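Local structure of L-talarate/galactarate dehydratase (Salmonella typhimurium, 2PP0) at residues B[157-162]-B[343-348]; B[248-253]-B[273-278]; B[295-300]-B[322-327]; B[329-334]-B[352-357]. The protein catalyses the magnesium-dependent dehydration of L-talarate and galactarate to 5-keto-4-deoxy-D-glucarate and, in competition with this, the epimerization of L-talarate to galactarate. All coordinates share one frame; numbering follows the deposited sequence.

Contact 1: residues B[157-162]-B[343-348]; sequences AHRDSV and LEPWLE
Arg159 and Val162 meet Glu344, Pro345 and Leu347 where the first strand of the enolase-superfamily barrel, 161-166, runs parallel to the last, 346-349, and so closes the ring. At the arginine end, the tip of Arg159 meets the tip of Pro345: the proline CD sits over the centre of one guanidinium face, 3.3 Å from CZ. The bend of the arginine chain at chi3 (65°) helps to present that face to the ring. Arg159 NE also forms a long salt bridge of 3.7 Å to Glu344 OE2, with the guanidinium and carboxylate planes 81° apart, a nearly perpendicular setting. Both groups have stronger partners, since Arg159 NH1 bonds to Tyr341 O and Glu344 OE2 pairs with Arg367. Arg159 NH2 comes within 3.4 Å of Leu343 O, but the angle is too poor for a hydrogen bond. Further along, the packing rests on one branch of Val162. Its CG1, anti to the backbone N (chi1 -180°), lies 3.8 Å from Leu347 CB and 4.1 Å from Pro345 CG, and the Val162 side chain runs across that of Leu347, nearly perpendicular to it. At the far end of the second segment, Glu348, a substrate-binding residue, pairs with Lys195. Leu335 and Ser338 of helix 331-339 pack on Val162, Leu347 bonds through its backbone to Gln163 of strand 161-166, and strand 367-369 lies on the other side of that strand, with Met368 bonded to Val162.

Contact 2: residues B[248-253]-B[273-278]; sequences LIWIEE and PIATGE
The methyl of Ala275, in segment 273-278, is the bump that rests on the flat indole of Trp250, in segment 248-253. Its CB stands over one face, 3.9 Å from the centroid of the five-membered ring and 16° off its normal, a CH-pi contact. Trp250 reaches this position with CG between the backbone N and the carbonyl carbon (chi1 74°). At the strand entry the Pro273 ring curves round a carbonyl: its CG is 3.3 Å from Ile249 O, with CB and CD nearly as close. On the opposite face of the sheet, the CD1 tip of Ile274 fits against Ile251 CB at 4.0 Å. Three backbone hydrogen bonds fix the register: Ile251 N to Pro273 O, Ala275 N to Ile251 O and Glu253 N to Ala275 O. Beyond them, a water donates to Glu252 OE2 (2.9 Å) and accepts from Glu278 N (3.0 Å), joining two magnesium ligands; another donates to Glu253 OE2 and accepts from Thr276 OG1 (2.6 Å). Lys195 holds Glu252 OE1, and Arg304 holds Glu278 OE2. The strands belong to a beta-alpha-beta unit whose helix 260-269 covers Ile274 through His263 and Ala267, while strands 223-226 and 297-298 flank the pair in the barrel.

Contact 3: residues B[295-300]-B[322-327]; sequences SDFVQP and GRKLAP
Phe297 and Lys324 mark the tight part of this strand pair, which belongs to the parallel barrel of the enolase superfamily. The two chains run alongside each other, and the lysine CB rests over one face of the phenyl ring, 3.7 Å from its centroid and 26° off the normal, as a CH-pi contact. On the other face of the sheet Leu325 CD1 reaches Pro300 CD at 3.5 Å. Hydrogen bonds from Lys324 N to Asp296 O, Val298 N to Lys324 O and Ala326 N to Val298 O lock the register. Just past the strand, Gln299 NE2 bonds to the magnesium-binding Glu252. The strand entry is looser and partly exposed. Asp296 OD1 and Arg323 NH1 are 4.1 Å apart, beyond a salt bridge, and a water lying in the guanidinium plane joins them, accepting from Arg323 NH1 at 2.8 Å and donating to Asp296 OD1 at 3.3 Å. Ser295 O sits over one guanidinium face, while Asp296 OD2 has its hydrogen bond with Ile274 N. The crossover helix 308-320 ends in a Schellman motif with Gly322 as C-prime residue and packs Ala318 on Val298 and Met315 on Leu325; strands 274-276 and 346-349 lie on either side of the pair.

Contact 4: residues B[329-334]-B[352-357]; sequences FAMEVH and WLNPLF
Phe329 and Leu353 meet end to end, with Phe329 CZ 3.9 Å from Leu353 CG. The torsion of Phe329, CG anti to the backbone N (chi1 -163°), carries the ring from the start of helix 331-339 to the loop 352-357, with its 3-10 segment 354-356. Beside Leu353, Trp352 approaches the same phenyl ring. Phe329 CE1 lies 3.9 Å from Trp352 CE3, and the ring planes are 67° apart, an oblique meeting. A second group forms round Glu332, whose chain is bent at chi2. This bend turns the carboxylate toward Leu353, bringing Glu332 OE1 to 3.6 Å from Leu353 CD1, while Glu332 CG touches Phe357 CE2 at 3.5 Å. The carboxylate plane is turned 30° from that of the Phe357 ring, and Leu356 CB covers one face of that ring. Apart from this packing, a water accepts from Leu353 N at 2.9 Å and donates weakly to Glu332 OE2. Ala330 is the N-cap of the helix, and its O accepts from both Val333 N and His334 N. Tyr80 and Phe350 meet the Phe329 ring edge-to-face, and the substrate-binding Lys82 makes a cation-pi contact with it. Leu38 and Ile62, from strands 28-40 and 57-69, pack on Leu353. This packing next to the catalytic His328 lies at the junction between the barrel and the N-terminal capping domain, where enolase-superfamily enzymes place their active site.

Following the chain from the N terminus, residues 157-162 open contact 1, whose loop of 180 residues closes only at 343-348. Within it lie contact 2, which closes the short loop between 248-253 and 273-278, and then contact 3, which does the same for 295-300 and 322-327; these two are in series. Contact 4 opens at 329-334, before contact 1 closes, and ends at 352-357, so contacts 1 and 4 cross. Contacts 2 and 3 share a parallel sheet, their centres about 8 Å apart. Contact 1 joins the barrel's first and last strands, touching contacts 2, 3 and 4, while contact 4 joins helix 331-339 to the loop 352-357, which packs on strands 28-40 and 57-69 of the N-terminal part.

Contact 1: residues B[157-162]-B[343-348]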
# COMPACT_ATOMS: atom_id res chain seq x y z
N ALA B 157 -1.18 10.08 -6.77
CA ALA B 157 -2.45 10.79 -6.69
C ALA B 157 -3.45 10.46 -7.79
O ALA B 157 -3.08 10.04 -8.89
CB ALA B 157 -2.19 12.29 -6.66
N HIS B 158 -4.72 10.66 -7.46
CA HIS B 158 -5.83 10.44 -8.38
C HIS B 158 -6.43 11.81 -8.68
O HIS B 158 -7.27 11.95 -9.56
CB HIS B 158 -6.88 9.53 -7.72
CG HIS B 158 -6.56 8.07 -7.82
ND1 HIS B 158 -6.74 7.34 -8.97
CD2 HIS B 158 -6.04 7.21 -6.91
CE1 HIS B 158 -6.36 6.09 -8.77
NE2 HIS B 158 -5.93 5.99 -7.52
N ARG B 159 -5.98 12.82 -7.94
CA ARG B 159 -6.45 14.19 -8.13
C ARG B 159 -5.43 15.20 -7.62
O ARG B 159 -4.61 14.87 -6.75
CB ARG B 159 -7.81 14.38 -7.43
CG ARG B 159 -7.81 14.07 -5.93
CD ARG B 159 -9.25 13.96 -5.41
NE ARG B 159 -9.97 12.83 -6.00
CZ ARG B 159 -9.74 11.55 -5.71
NH1 ARG B 159 -8.82 11.22 -4.81
NH2 ARG B 159 -10.43 10.60 -6.32
N ASP B 160 -5.48 16.42 -8.15
CA ASP B 160 -4.55 17.48 -7.77
C ASP B 160 -5.11 18.42 -6.71
O ASP B 160 -4.41 19.30 -6.21
CB ASP B 160 -4.15 18.31 -8.99
CG ASP B 160 -3.56 17.48 -10.10
OD1 ASP B 160 -2.63 16.68 -9.84
OD2 ASP B 160 -4.03 17.63 -11.25
N SER B 161 -6.40 18.24 -6.40
CA SER B 161 -7.07 19.05 -5.39
C SER B 161 -8.22 18.21 -4.82
O SER B 161 -8.64 17.23 -5.43
CB SER B 161 -7.62 20.35 -6.00
OG SER B 161 -8.62 20.09 -6.97
N VAL B 162 -8.72 18.59 -3.64
CA VAL B 162 -9.79 17.84 -3.01
C VAL B 162 -10.96 18.72 -2.55
O VAL B 162 -10.74 19.80 -2.00
CB VAL B 162 -9.26 17.07 -1.77
CG1 VAL B 162 -10.38 16.27 -1.11
CG2 VAL B 162 -8.13 16.13 -2.19
N LEU B 343 -11.72 6.71 -4.99
CA LEU B 343 -13.05 7.30 -5.15
C LEU B 343 -13.00 8.76 -4.68
O LEU B 343 -12.16 9.11 -3.86
CB LEU B 343 -14.10 6.50 -4.36
CG LEU B 343 -14.21 5.02 -4.77
CD1 LEU B 343 -15.38 4.38 -4.04
CD2 LEU B 343 -14.41 4.90 -6.28
N GLU B 344 -13.88 9.60 -5.22
CA GLU B 344 -13.90 11.03 -4.89
C GLU B 344 -14.16 11.25 -3.39
O GLU B 344 -15.23 10.92 -2.88
CB GLU B 344 -14.97 11.74 -5.74
CG GLU B 344 -14.88 13.27 -5.80
CD GLU B 344 -13.77 13.79 -6.72
OE1 GLU B 344 -13.55 13.20 -7.80
OE2 GLU B 344 -13.12 14.80 -6.36
N PRO B 345 -13.17 11.82 -2.67
CA PRO B 345 -13.26 12.10 -1.23
C PRO B 345 -13.58 13.55 -0.88
O PRO B 345 -13.68 14.42 -1.75
CB PRO B 345 -11.88 11.71 -0.75
CG PRO B 345 -11.02 12.33 -1.83
CD PRO B 345 -11.78 11.98 -3.13
N TRP B 346 -13.73 13.80 0.42
CA TRP B 346 -14.01 15.13 0.96
C TRP B 346 -12.95 15.46 2.01
O TRP B 346 -12.50 14.57 2.75
CB TRP B 346 -15.38 15.18 1.63
CG TRP B 346 -16.51 15.49 0.71
CD1 TRP B 346 -17.30 14.60 0.06
CD2 TRP B 346 -16.99 16.79 0.37
NE1 TRP B 346 -18.26 15.26 -0.67
CE2 TRP B 346 -18.09 16.61 -0.50
CE3 TRP B 346 -16.60 18.09 0.71
CZ2 TRP B 346 -18.80 17.69 -1.04
CZ3 TRP B 346 -17.31 19.16 0.18
CH2 TRP B 346 -18.40 18.95 -0.69
N LEU B 347 -12.55 16.73 2.08
CA LEU B 347 -11.55 17.18 3.05
C LEU B 347 -12.24 18.13 4.02
O LEU B 347 -13.03 18.98 3.62
CB LEU B 347 -10.39 17.91 2.35
CG LEU B 347 -9.14 18.21 3.19
CD1 LEU B 347 -8.43 16.92 3.53
CD2 LEU B 347 -8.20 19.14 2.42
N GLU B 348 -11.94 17.98 5.31
CA GLU B 348 -12.54 18.80 6.35
C GLU B 348 -11.66 19.97 6.73
O GLU B 348 -10.46 19.81 6.99
CB GLU B 348 -12.83 17.92 7.57
CG GLU B 348 -13.28 18.67 8.81
CD GLU B 348 -13.72 17.73 9.92
OE1 GLU B 348 -13.03 16.70 10.15
OE2 GLU B 348 -14.76 18.02 10.57

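Contact 2: residues B[248-253]-B[273-278]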
# COMPACT_ATOMS: atom_id res chain seq x y z
N LEU B 248 -28.80 15.97 2.23
CA LEU B 248 -27.47 16.05 2.81
C LEU B 248 -26.45 15.13 2.15
O LEU B 248 -26.80 14.07 1.63
CB LEU B 248 -27.54 15.71 4.30
CG LEU B 248 -28.45 16.59 5.17
CD1 LEU B 248 -28.50 16.03 6.59
CD2 LEU B 248 -27.93 18.01 5.17
N ILE B 249 -25.19 15.54 2.17
CA ILE B 249 -24.12 14.73 1.61
C ILE B 249 -23.96 13.51 2.51
O ILE B 249 -23.67 12.41 2.05
CB ILE B 249 -22.77 15.50 1.56
CG1 ILE B 249 -22.90 16.71 0.62
CG2 ILE B 249 -21.66 14.58 1.08
CD1 ILE B 249 -23.31 16.33 -0.81
N TRP B 250 -24.15 13.72 3.82
CA TRP B 250 -24.06 12.63 4.78
C TRP B 250 -24.52 13.02 6.19
O TRP B 250 -24.67 14.20 6.50
CB TRP B 250 -22.63 12.07 4.85
CG TRP B 250 -21.60 12.93 5.56
CD1 TRP B 250 -21.66 13.40 6.85
CD2 TRP B 250 -20.36 13.39 5.03
NE1 TRP B 250 -20.52 14.12 7.15
CE2 TRP B 250 -19.71 14.13 6.05
CE3 TRP B 250 -19.72 13.26 3.78
CZ2 TRP B 250 -18.45 14.73 5.87
CZ3 TRP B 250 -18.47 13.86 3.60
CH2 TRP B 250 -17.85 14.58 4.64
N ILE B 251 -24.76 12.01 7.02
CA ILE B 251 -25.14 12.21 8.42
C ILE B 251 -24.00 11.53 9.16
O ILE B 251 -23.83 10.31 9.08
CB ILE B 251 -26.47 11.52 8.78
CG1 ILE B 251 -27.62 12.18 8.01
CG2 ILE B 251 -26.72 11.62 10.28
CD1 ILE B 251 -28.94 11.43 8.11
N GLU B 252 -23.20 12.31 9.87
CA GLU B 252 -22.03 11.79 10.56
C GLU B 252 -22.27 11.43 12.02
O GLU B 252 -23.01 12.11 12.73
CB GLU B 252 -20.90 12.81 10.45
CG GLU B 252 -19.58 12.38 11.06
CD GLU B 252 -18.49 13.42 10.82
OE1 GLU B 252 -18.70 14.29 9.94
OE2 GLU B 252 -17.44 13.36 11.49
N GLU B 253 -21.62 10.36 12.46
CA GLU B 253 -21.71 9.91 13.84
C GLU B 253 -23.08 10.06 14.49
O GLU B 253 -23.23 10.76 15.50
CB GLU B 253 -20.67 10.63 14.69
CG GLU B 253 -19.25 10.20 14.40
CD GLU B 253 -18.33 10.37 15.59
OE1 GLU B 253 -18.11 11.53 16.01
OE2 GLU B 253 -17.85 9.35 16.12
N PRO B 273 -26.40 9.16 2.86
CA PRO B 273 -25.20 8.44 3.30
C PRO B 273 -24.95 8.62 4.79
O PRO B 273 -25.28 9.66 5.37
CB PRO B 273 -24.10 9.06 2.45
CG PRO B 273 -24.82 9.41 1.17
CD PRO B 273 -26.09 10.03 1.70
N ILE B 274 -24.38 7.60 5.42
CA ILE B 274 -24.05 7.64 6.84
C ILE B 274 -22.53 7.68 6.91
O ILE B 274 -21.86 6.97 6.17
CB ILE B 274 -24.56 6.38 7.59
CG1 ILE B 274 -26.09 6.36 7.59
CG2 ILE B 274 -24.03 6.37 9.04
CD1 ILE B 274 -26.72 7.58 8.25
N ALA B 275 -21.99 8.51 7.80
CA ALA B 275 -20.54 8.63 7.95
C ALA B 275 -20.12 8.45 9.40
O ALA B 275 -20.85 8.83 10.32
CB ALA B 275 -20.08 10.00 7.45
N THR B 276 -18.94 7.87 9.61
CA THR B 276 -18.42 7.67 10.96
C THR B 276 -16.98 7.18 10.95
O THR B 276 -16.44 6.79 9.90
CB THR B 276 -19.28 6.67 11.76
OG1 THR B 276 -18.89 6.69 13.14
CG2 THR B 276 -19.10 5.25 11.21
N GLY B 277 -16.36 7.21 12.13
CA GLY B 277 -14.99 6.73 12.26
C GLY B 277 -13.94 7.62 12.89
O GLY B 277 -12.87 7.14 13.27
N GLU B 278 -14.21 8.92 13.04
CA GLU B 278 -13.22 9.83 13.60
C GLU B 278 -12.64 9.43 14.96
O GLU B 278 -11.46 9.68 15.23
CB GLU B 278 -13.79 11.26 13.70
CG GLU B 278 -14.57 11.54 14.98
CD GLU B 278 -14.45 12.99 15.42
OE1 GLU B 278 -15.40 13.77 15.19
OE2 GLU B 278 -13.39 13.36 15.98
O HOH W 1 -16.54 10.67 12.14
O HOH W 2 -20.00 7.45 15.40
O HOH W 3 -16.22 7.59 15.29

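Contact 3: residues B[295-300]-B[322-327]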
# COMPACT_ATOMS: atom_id res chain seq x y z
N SER B 295 -20.97 2.15 7.62
CA SER B 295 -21.16 3.43 6.97
C SER B 295 -20.81 3.51 5.48
O SER B 295 -20.06 2.70 4.95
CB SER B 295 -20.35 4.50 7.71
OG SER B 295 -18.97 4.18 7.71
N ASP B 296 -21.38 4.53 4.83
CA ASP B 296 -21.18 4.81 3.41
C ASP B 296 -19.88 5.59 3.23
O ASP B 296 -19.20 5.47 2.20
CB ASP B 296 -22.37 5.60 2.89
CG ASP B 296 -23.69 4.87 3.11
OD1 ASP B 296 -23.90 3.84 2.44
OD2 ASP B 296 -24.49 5.32 3.95
N PHE B 297 -19.55 6.41 4.22
CA PHE B 297 -18.31 7.20 4.22
C PHE B 297 -17.48 6.74 5.42
O PHE B 297 -18.00 6.63 6.53
CB PHE B 297 -18.58 8.70 4.40
CG PHE B 297 -19.03 9.41 3.15
CD1 PHE B 297 -20.35 9.35 2.73
CD2 PHE B 297 -18.12 10.16 2.41
CE1 PHE B 297 -20.76 10.02 1.58
CE2 PHE B 297 -18.52 10.84 1.26
CZ PHE B 297 -19.85 10.77 0.85
N VAL B 298 -16.21 6.46 5.18
CA VAL B 298 -15.31 6.04 6.25
C VAL B 298 -14.47 7.26 6.61
O VAL B 298 -13.84 7.87 5.73
CB VAL B 298 -14.40 4.88 5.78
CG1 VAL B 298 -13.41 4.51 6.88
CG2 VAL B 298 -15.26 3.67 5.42
N GLN B 299 -14.46 7.62 7.89
CA GLN B 299 -13.73 8.80 8.34
C GLN B 299 -12.58 8.53 9.29
O GLN B 299 -12.68 8.77 10.51
CB GLN B 299 -14.71 9.77 8.97
CG GLN B 299 -15.84 10.14 8.03
CD GLN B 299 -16.88 11.03 8.68
OE1 GLN B 299 -17.58 10.60 9.60
NE2 GLN B 299 -16.98 12.26 8.20
N PRO B 300 -11.45 8.04 8.76
CA PRO B 300 -10.31 7.77 9.63
C PRO B 300 -9.54 9.06 9.92
O PRO B 300 -9.70 10.08 9.24
CB PRO B 300 -9.52 6.74 8.84
CG PRO B 300 -9.75 7.17 7.42
CD PRO B 300 -11.19 7.61 7.37
N GLY B 322 -16.05 -0.48 -1.51
CA GLY B 322 -16.79 0.53 -2.24
C GLY B 322 -17.27 1.74 -1.48
O GLY B 322 -18.22 2.40 -1.91
N ARG B 323 -16.62 2.06 -0.37
CA ARG B 323 -17.01 3.21 0.45
C ARG B 323 -16.25 4.47 0.06
O ARG B 323 -15.16 4.40 -0.51
CB ARG B 323 -16.74 2.92 1.93
CG ARG B 323 -17.26 1.58 2.42
CD ARG B 323 -18.75 1.44 2.19
NE ARG B 323 -19.28 0.23 2.82
CZ ARG B 323 -20.55 -0.16 2.77
NH1 ARG B 323 -21.43 0.58 2.10
NH2 ARG B 323 -20.93 -1.27 3.38
N LYS B 324 -16.82 5.63 0.38
CA LYS B 324 -16.17 6.91 0.10
C LYS B 324 -15.30 7.24 1.30
O LYS B 324 -15.47 6.67 2.39
CB LYS B 324 -17.22 8.02 -0.08
CG LYS B 324 -18.14 7.87 -1.29
CD LYS B 324 -17.39 8.07 -2.60
CE LYS B 324 -18.35 8.17 -3.77
NZ LYS B 324 -19.34 9.29 -3.60
N LEU B 325 -14.38 8.18 1.12
CA LEU B 325 -13.48 8.59 2.19
C LEU B 325 -13.65 10.07 2.54
O LEU B 325 -13.77 10.92 1.67
CB LEU B 325 -12.02 8.34 1.79
CG LEU B 325 -10.98 8.57 2.89
CD1 LEU B 325 -11.04 7.40 3.87
CD2 LEU B 325 -9.59 8.68 2.29
N ALA B 326 -13.66 10.36 3.84
CA ALA B 326 -13.77 11.73 4.33
C ALA B 326 -13.01 11.78 5.65
O ALA B 326 -13.61 11.68 6.73
CB ALA B 326 -15.23 12.12 4.53
N PRO B 327 -11.67 11.92 5.58
CA PRO B 327 -10.79 11.99 6.75
C PRO B 327 -11.20 13.09 7.72
O PRO B 327 -11.77 14.11 7.33
CB PRO B 327 -9.41 12.26 6.14
CG PRO B 327 -9.52 11.71 4.75
CD PRO B 327 -10.91 12.14 4.33
O HOH W 4 -21.59 2.80 0.37
O HOH W 5 -14.95 14.42 7.57

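Contact 4: residues B[329-334]-B[352-357]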
# COMPACT_ATOMS: atom_id res chain seq x y z
N PHE B 329 -10.36 16.06 10.46
CA PHE B 329 -9.35 17.03 10.91
C PHE B 329 -8.05 16.95 10.11
O PHE B 329 -8.04 16.53 8.96
CB PHE B 329 -9.09 16.77 12.41
CG PHE B 329 -8.41 17.90 13.14
CD1 PHE B 329 -8.86 19.21 13.01
CD2 PHE B 329 -7.37 17.63 14.03
CE1 PHE B 329 -8.28 20.24 13.76
CE2 PHE B 329 -6.79 18.65 14.78
CZ PHE B 329 -7.25 19.96 14.65
N ALA B 330 -6.97 17.38 10.75
CA ALA B 330 -5.61 17.38 10.19
C ALA B 330 -5.53 17.43 8.66
O ALA B 330 -4.92 16.56 8.04
CB ALA B 330 -4.84 16.17 10.71
N MET B 331 -6.13 18.45 8.05
CA MET B 331 -6.10 18.57 6.59
C MET B 331 -4.67 18.67 6.05
O MET B 331 -4.41 18.32 4.90
CB MET B 331 -6.94 19.78 6.12
CG MET B 331 -6.58 21.12 6.74
SD MET B 331 -7.65 22.48 6.18
CE MET B 331 -6.61 23.88 6.57
N GLU B 332 -3.75 19.13 6.90
CA GLU B 332 -2.35 19.26 6.51
C GLU B 332 -1.77 17.90 6.13
O GLU B 332 -0.84 17.81 5.33
CB GLU B 332 -1.54 19.88 7.65
CG GLU B 332 -1.90 21.34 8.00
CD GLU B 332 -3.27 21.51 8.64
OE1 GLU B 332 -3.84 20.52 9.15
OE2 GLU B 332 -3.78 22.65 8.65
N VAL B 333 -2.34 16.85 6.71
CA VAL B 333 -1.90 15.49 6.41
C VAL B 333 -2.91 14.78 5.51
O VAL B 333 -2.53 14.13 4.53
CB VAL B 333 -1.72 14.66 7.69
CG1 VAL B 333 -1.37 13.23 7.33
CG2 VAL B 333 -0.64 15.27 8.58
N HIS B 334 -4.19 14.91 5.84
CA HIS B 334 -5.22 14.24 5.06
C HIS B 334 -5.41 14.72 3.63
O HIS B 334 -6.03 14.02 2.82
CB HIS B 334 -6.56 14.29 5.82
CG HIS B 334 -6.51 13.64 7.16
ND1 HIS B 334 -5.94 12.40 7.37
CD2 HIS B 334 -6.97 14.04 8.37
CE1 HIS B 334 -6.05 12.08 8.65
NE2 HIS B 334 -6.67 13.05 9.27
N TRP B 352 -7.75 26.14 12.86
CA TRP B 352 -7.02 25.94 14.10
C TRP B 352 -5.52 25.73 14.01
O TRP B 352 -4.76 26.34 14.76
CB TRP B 352 -7.63 24.75 14.85
CG TRP B 352 -9.07 24.92 15.22
CD1 TRP B 352 -9.87 26.00 14.95
CD2 TRP B 352 -9.89 23.98 15.92
NE1 TRP B 352 -11.14 25.79 15.44
CE2 TRP B 352 -11.18 24.55 16.04
CE3 TRP B 352 -9.67 22.71 16.45
CZ2 TRP B 352 -12.24 23.89 16.67
CZ3 TRP B 352 -10.71 22.05 17.08
CH2 TRP B 352 -11.98 22.65 17.19
N LEU B 353 -5.09 24.87 13.10
CA LEU B 353 -3.67 24.58 12.96
C LEU B 353 -2.88 25.53 12.06
O LEU B 353 -1.65 25.45 12.02
CB LEU B 353 -3.49 23.14 12.46
CG LEU B 353 -4.24 22.06 13.25
CD1 LEU B 353 -3.89 20.68 12.71
CD2 LEU B 353 -3.88 22.15 14.73
N ASN B 354 -3.56 26.42 11.36
CA ASN B 354 -2.88 27.37 10.46
C ASN B 354 -1.63 28.01 11.05
O ASN B 354 -0.58 28.02 10.42
CB ASN B 354 -3.84 28.48 10.00
CG ASN B 354 -4.87 27.99 9.01
OD1 ASN B 354 -4.71 26.92 8.41
ND2 ASN B 354 -5.93 28.77 8.82
N PRO B 355 -1.72 28.57 12.28
CA PRO B 355 -0.57 29.21 12.90
C PRO B 355 0.63 28.33 13.26
O PRO B 355 1.71 28.84 13.58
CB PRO B 355 -1.18 29.89 14.13
CG PRO B 355 -2.35 29.03 14.46
CD PRO B 355 -2.93 28.73 13.11
N LEU B 356 0.48 27.01 13.20
CA LEU B 356 1.59 26.12 13.53
C LEU B 356 2.60 26.03 12.40
O LEU B 356 3.75 25.64 12.61
CB LEU B 356 1.08 24.71 13.84
CG LEU B 356 0.28 24.46 15.12
CD1 LEU B 356 -0.07 22.98 15.18
CD2 LEU B 356 1.09 24.86 16.35
N PHE B 357 2.16 26.38 11.20
CA PHE B 357 3.01 26.28 10.02
C PHE B 357 3.25 27.61 9.30
O PHE B 357 2.43 28.52 9.35
CB PHE B 357 2.41 25.27 9.05
CG PHE B 357 2.04 23.97 9.70
CD1 PHE B 357 3.03 23.10 10.16
CD2 PHE B 357 0.71 23.61 9.87
CE1 PHE B 357 2.70 21.90 10.78
CE2 PHE B 357 0.36 22.41 10.49
CZ PHE B 357 1.36 21.55 10.94
O HOH W 6 -6.18 23.83 10.60